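Local coordinates for protein alpha-L-rhamnosidase (Streptomyces avermitilis, PDB 3W5M) that hydrolyses terminal alpha-L-rhamnose from citrus flavonoids and the arabinogalactan-protein gum arabic, and binds L-rhamnose through a calcium-dependent carbohydrate-binding module, at residues D810-N822 against G850-T864. Sequence-based numbering, arbitrary orientation.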
loop_
_atom_site.group_PDB
_atom_site.type_symbol
_atom_site.label_atom_id
_atom_site.label_comp_id
_atom_site.label_asym_id
_atom_site.label_seq_id
_atom_site.Cartn_x
_atom_site.Cartn_y
_atom_site.Cartn_z
ATOM N N ASP A 810 34.842 2.315 7.917
ATOM C CA ASP A 810 35.286 0.938 8.014
ATOM C C ASP A 810 34.132 0.012 8.430
ATOM O O ASP A 810 34.319 -0.930 9.204
ATOM C CB ASP A 810 36.500 0.844 8.970
ATOM C CG ASP A 810 37.288 -0.450 8.814
ATOM O OD1 ASP A 810 37.442 -0.938 7.676
ATOM O OD2 ASP A 810 37.768 -0.990 9.842
ATOM N N THR A 811 32.941 0.277 7.880
ATOM C CA THR A 811 31.767 -0.544 8.134
ATOM C C THR A 811 31.534 -1.535 7.005
ATOM O O THR A 811 32.034 -1.339 5.896
ATOM C CB THR A 811 30.499 0.320 8.320
ATOM O OG1 THR A 811 30.265 1.109 7.150
ATOM C CG2 THR A 811 30.639 1.246 9.524
ATOM N N GLN A 812 30.776 -2.595 7.280
ATOM C CA GLN A 812 30.397 -3.546 6.241
ATOM C C GLN A 812 29.713 -2.786 5.082
ATOM O O GLN A 812 30.068 -2.977 3.908
ATOM C CB GLN A 812 29.491 -4.654 6.806
ATOM C CG GLN A 812 30.192 -5.632 7.739
ATOM C CD GLN A 812 29.348 -6.850 8.062
ATOM O OE1 GLN A 812 28.370 -7.130 7.382
ATOM N NE2 GLN A 812 29.723 -7.580 9.111
ATOM N N SER A 813 28.773 -1.901 5.421
ATOM C CA SER A 813 28.031 -1.119 4.421
ATOM C C SER A 813 28.890 -0.150 3.628
ATOM O O SER A 813 28.639 0.036 2.441
ATOM C CB SER A 813 26.846 -0.383 5.049
ATOM O OG SER A 813 25.830 -1.316 5.290
ATOM N N ALA A 814 29.913 0.429 4.269
ATOM C CA ALA A 814 30.890 1.291 3.590
ATOM C C ALA A 814 31.571 0.583 2.421
ATOM O O ALA A 814 31.771 1.189 1.367
ATOM C CB ALA A 814 31.937 1.831 4.565
ATOM N N TYR A 815 31.892 -0.696 2.587
ATOM C CA TYR A 815 32.528 -1.443 1.515
ATOM C C TYR A 815 31.510 -1.942 0.513
ATOM O O TYR A 815 31.719 -1.843 -0.694
ATOM C CB TYR A 815 33.346 -2.589 2.081
ATOM C CG TYR A 815 34.481 -2.040 2.900
ATOM C CD1 TYR A 815 35.476 -1.262 2.298
ATOM C CD2 TYR A 815 34.546 -2.260 4.276
ATOM C CE1 TYR A 815 36.518 -0.742 3.043
ATOM C CE2 TYR A 815 35.585 -1.735 5.033
ATOM C CZ TYR A 815 36.555 -0.974 4.417
ATOM O OH TYR A 815 37.589 -0.450 5.162
ATOM N N VAL A 816 30.408 -2.486 1.023
ATOM C CA VAL A 816 29.334 -2.932 0.154
ATOM C C VAL A 816 28.977 -1.842 -0.855
ATOM O O VAL A 816 28.929 -2.109 -2.065
ATOM C CB VAL A 816 28.074 -3.339 0.955
ATOM C CG1 VAL A 816 26.884 -3.498 0.004
ATOM C CG2 VAL A 816 28.315 -4.669 1.678
ATOM N N LEU A 817 28.726 -0.630 -0.371
ATOM C CA LEU A 817 28.209 0.420 -1.239
ATOM C C LEU A 817 29.234 0.900 -2.259
ATOM O O LEU A 817 28.894 1.142 -3.426
ATOM C CB LEU A 817 27.694 1.603 -0.427
ATOM C CG LEU A 817 26.335 1.288 0.222
ATOM C CD1 LEU A 817 26.035 2.266 1.332
ATOM C CD2 LEU A 817 25.207 1.281 -0.800
ATOM N N THR A 818 30.483 1.045 -1.814
ATOM C CA THR A 818 31.544 1.486 -2.715
ATOM C C THR A 818 31.860 0.441 -3.765
ATOM O O THR A 818 32.085 0.814 -4.919
ATOM C CB THR A 818 32.830 1.860 -1.953
ATOM O OG1 THR A 818 33.288 0.714 -1.213
ATOM C CG2 THR A 818 32.539 3.009 -1.030
ATOM N N LEU A 819 31.863 -0.843 -3.395
ATOM C CA LEU A 819 32.082 -1.911 -4.370
ATOM C C LEU A 819 30.906 -2.016 -5.343
ATOM O O LEU A 819 31.097 -2.141 -6.565
ATOM C CB LEU A 819 32.350 -3.255 -3.696
ATOM C CG LEU A 819 33.728 -3.285 -3.025
ATOM C CD1 LEU A 819 33.730 -4.404 -2.002
ATOM C CD2 LEU A 819 34.837 -3.466 -4.072
ATOM N N SER A 820 29.695 -1.933 -4.797
ATOM C CA SER A 820 28.474 -2.034 -5.604
ATOM C C SER A 820 28.352 -0.939 -6.673
ATOM O O SER A 820 27.995 -1.227 -7.815
ATOM C CB SER A 820 27.232 -1.969 -4.706
ATOM O OG SER A 820 26.102 -2.366 -5.456
ATOM N N MET A 821 28.616 0.294 -6.281
ATOM C CA MET A 821 28.408 1.476 -7.105
ATOM C C MET A 821 29.649 1.838 -7.925
ATOM O O MET A 821 29.683 2.881 -8.572
ATOM C CB MET A 821 27.955 2.669 -6.259
ATOM C CG MET A 821 26.614 2.428 -5.554
ATOM S SD MET A 821 26.198 3.712 -4.377
ATOM C CE MET A 821 24.518 3.192 -3.940
ATOM N N ASN A 822 30.638 0.952 -7.886
ATOM C CA ASN A 822 31.881 1.078 -8.665
ATOM C C ASN A 822 32.630 2.341 -8.306
ATOM O O ASN A 822 33.109 3.077 -9.184
ATOM C CB ASN A 822 31.591 0.940 -10.174
ATOM C CG ASN A 822 30.910 -0.381 -10.503
ATOM O OD1 ASN A 822 31.373 -1.435 -10.086
ATOM N ND2 ASN A 822 29.783 -0.327 -11.221
ATOM N N GLY A 850 22.543 -2.290 7.515
ATOM C CA GLY A 850 21.141 -1.785 7.581
ATOM C C GLY A 850 20.399 -1.784 6.232
ATOM O O GLY A 850 20.713 -2.583 5.348
ATOM N N PHE A 851 19.424 -0.876 6.089
ATOM C CA PHE A 851 18.562 -0.811 4.897
ATOM C C PHE A 851 19.274 -0.656 3.573
ATOM O O PHE A 851 18.883 -1.292 2.598
ATOM C CB PHE A 851 17.523 0.321 5.021
ATOM C CG PHE A 851 16.290 -0.083 5.797
ATOM C CD1 PHE A 851 16.358 -1.058 6.796
ATOM C CD2 PHE A 851 15.070 0.502 5.524
ATOM C CE1 PHE A 851 15.226 -1.447 7.513
ATOM C CE2 PHE A 851 13.926 0.130 6.237
ATOM C CZ PHE A 851 14.009 -0.843 7.239
ATOM N N LEU A 852 20.312 0.174 3.551
ATOM C CA LEU A 852 20.998 0.531 2.307
ATOM C C LEU A 852 22.101 -0.454 1.915
ATOM O O LEU A 852 22.288 -0.746 0.727
ATOM C CB LEU A 852 21.561 1.935 2.412
ATOM C CG LEU A 852 20.594 3.101 2.508
ATOM C CD1 LEU A 852 21.423 4.376 2.549
ATOM C CD2 LEU A 852 19.643 3.096 1.316
ATOM N N GLY A 853 22.817 -0.960 2.917
ATOM C CA GLY A 853 23.815 -2.010 2.715
ATOM C C GLY A 853 23.293 -3.391 2.407
ATOM O O GLY A 853 23.869 -4.089 1.578
ATOM N N THR A 854 22.207 -3.812 3.061
ATOM C CA THR A 854 21.724 -5.192 2.920
ATOM C C THR A 854 21.397 -5.675 1.492
ATOM O O THR A 854 21.768 -6.780 1.143
ATOM C CB THR A 854 20.554 -5.494 3.890
ATOM O OG1 THR A 854 21.033 -5.333 5.232
ATOM C CG2 THR A 854 20.002 -6.936 3.716
ATOM N N PRO A 855 20.688 -4.853 0.679
ATOM C CA PRO A 855 20.308 -5.343 -0.652
ATOM C C PRO A 855 21.505 -5.598 -1.560
ATOM O O PRO A 855 21.408 -6.404 -2.479
ATOM C CB PRO A 855 19.451 -4.196 -1.215
ATOM C CG PRO A 855 19.895 -2.992 -0.504
ATOM C CD PRO A 855 20.271 -3.455 0.879
ATOM N N ARG A 856 22.624 -4.923 -1.282
ATOM C CA ARG A 856 23.825 -5.026 -2.126
ATOM C C ARG A 856 24.892 -5.978 -1.564
ATOM O O ARG A 856 25.893 -6.258 -2.224
ATOM C CB ARG A 856 24.412 -3.613 -2.372
ATOM C CG ARG A 856 23.432 -2.629 -3.024
ATOM C CD ARG A 856 23.932 -1.188 -3.085
ATOM N NE ARG A 856 22.984 -0.309 -3.793
ATOM C CZ ARG A 856 22.990 -0.070 -5.108
ATOM N NH1 ARG A 856 23.907 -0.619 -5.898
ATOM N NH2 ARG A 856 22.067 0.726 -5.643
ATOM N N LEU A 857 24.675 -6.498 -0.357
ATOM C CA LEU A 857 25.729 -7.275 0.336
ATOM C C LEU A 857 26.048 -8.627 -0.319
ATOM O O LEU A 857 27.201 -8.915 -0.665
ATOM C CB LEU A 857 25.361 -7.459 1.833
ATOM C CG LEU A 857 26.189 -8.394 2.746
ATOM C CD1 LEU A 857 27.564 -7.806 3.020
ATOM C CD2 LEU A 857 25.451 -8.641 4.058
ATOM N N LEU A 858 25.044 -9.477 -0.492
ATOM C CA LEU A 858 25.305 -10.778 -1.077
ATOM C C LEU A 858 25.759 -10.639 -2.541
ATOM O O LEU A 858 26.684 -11.357 -2.969
ATOM C CB LEU A 858 24.141 -11.777 -0.901
ATOM C CG LEU A 858 23.709 -12.244 0.509
ATOM C CD1 LEU A 858 22.890 -13.522 0.446
ATOM C CD2 LEU A 858 24.899 -12.453 1.449
ATOM N N PRO A 859 25.135 -9.718 -3.319
ATOM C CA PRO A 859 25.645 -9.480 -4.695
ATOM C C PRO A 859 27.139 -9.040 -4.770
ATOM O O PRO A 859 27.901 -9.589 -5.577
ATOM C CB PRO A 859 24.721 -8.371 -5.217
ATOM C CG PRO A 859 23.435 -8.628 -4.500
ATOM C CD PRO A 859 23.872 -8.986 -3.088
ATOM N N VAL A 860 27.542 -8.087 -3.937
ATOM C CA VAL A 860 28.952 -7.649 -3.866
ATOM C C VAL A 860 29.883 -8.807 -3.488
ATOM O O VAL A 860 30.940 -8.999 -4.113
ATOM C CB VAL A 860 29.112 -6.457 -2.921
ATOM C CG1 VAL A 860 30.543 -6.302 -2.440
ATOM C CG2 VAL A 860 28.638 -5.185 -3.602
ATOM N N LEU A 861 29.481 -9.592 -2.490
ATOM C CA LEU A 861 30.235 -10.782 -2.092
ATOM C C LEU A 861 30.429 -11.744 -3.276
ATOM O O LEU A 861 31.520 -12.251 -3.480
ATOM C CB LEU A 861 29.585 -11.492 -0.887
ATOM C CG LEU A 861 29.725 -10.832 0.486
ATOM C CD1 LEU A 861 28.856 -11.573 1.495
ATOM C CD2 LEU A 861 31.179 -10.836 0.953
ATOM N N THR A 862 29.378 -11.962 -4.061
ATOM C CA THR A 862 29.458 -12.837 -5.219
ATOM C C THR A 862 30.305 -12.215 -6.330
ATOM O O THR A 862 31.064 -12.930 -6.997
ATOM C CB THR A 862 28.066 -13.197 -5.778
ATOM O OG1 THR A 862 27.492 -14.257 -5.002
ATOM C CG2 THR A 862 28.172 -13.690 -7.228
ATOM N N ASP A 863 30.183 -10.904 -6.517
ATOM C CA ASP A 863 30.905 -10.216 -7.596
ATOM C C ASP A 863 32.400 -10.294 -7.394
ATOM O O ASP A 863 33.156 -10.323 -8.354
ATOM C CB ASP A 863 30.562 -8.734 -7.650
ATOM C CG ASP A 863 29.210 -8.452 -8.261
ATOM O OD1 ASP A 863 28.605 -9.335 -8.921
ATOM O OD2 ASP A 863 28.753 -7.304 -8.071
ATOM N N THR A 864 32.817 -10.285 -6.134
ATOM C CA THR A 864 34.231 -10.215 -5.790
ATOM C C THR A 864 34.807 -11.607 -5.499
ATOM O O THR A 864 35.912 -11.723 -4.975
ATOM C CB THR A 864 34.455 -9.268 -4.591
ATOM O OG1 THR A 864 33.574 -9.632 -3.513
ATOM C CG2 THR A 864 34.187 -7.822 -4.979
HETATM O O HOH W 1 30.617 -4.981 -7.128
#
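Arg856 reaches across to Ser820 of helix 812-820 and shows how a long side chain can serve two chemistries at once, its methylenes packing while its head bonds. The chain runs extended from CG to NE, past Leu817 and Ser820, with Leu817 CD2 3.6 Å from Arg856 CD. At the end, Arg856 NH1 donates to Ser820 OG at 2.8 Å, the N-H...O angle being 158° and the oxygen lying in the guanidinium plane. The hydroxyl is turned to this edge by a chi1 of -167°, which places OG opposite the serine's backbone N. Met821, extended beyond CG, crosses the arginine at about a right angle and sets its CE over one guanidinium face, toward the rim and 3.8 Å from Arg856 CZ. Edge contact and face contact together should limit how the head can rotate, and His766 of helix 756-777 also touches Arg856.

Both segments belong to the catalytic (alpha/alpha)6-barrel of this family 78 glycoside hydrolase, where the two short helices pack at 67° with their axes 8.8 Å apart. Val816 straddles the crossing: CG1 meets Arg856 CB, while CG2 presses tightly on Leu857 CD1 at 3.5 Å. One turn beyond Arg856 on helix 854-863, Val860 divides its methyls likewise, CG1 against Leu819 CD1 and CG2 against the backbone of Val816 and Ser820.

At the N-terminal end of helix 812-820 the two backbones come closest, Ser813 CA and Gly853 CA being 4.6 Å apart, since the glycine leaves room for Ser813 OG 3.3 Å from Gly853 CA. That hydroxyl is bonded to Asp746, whose carboxylate also takes the N-H groups of Gly850 and Gly853. Just before this last glycine, the Leu852 side chain lies about 4 Å from that of Trp695, which binds rhamnose in the active site.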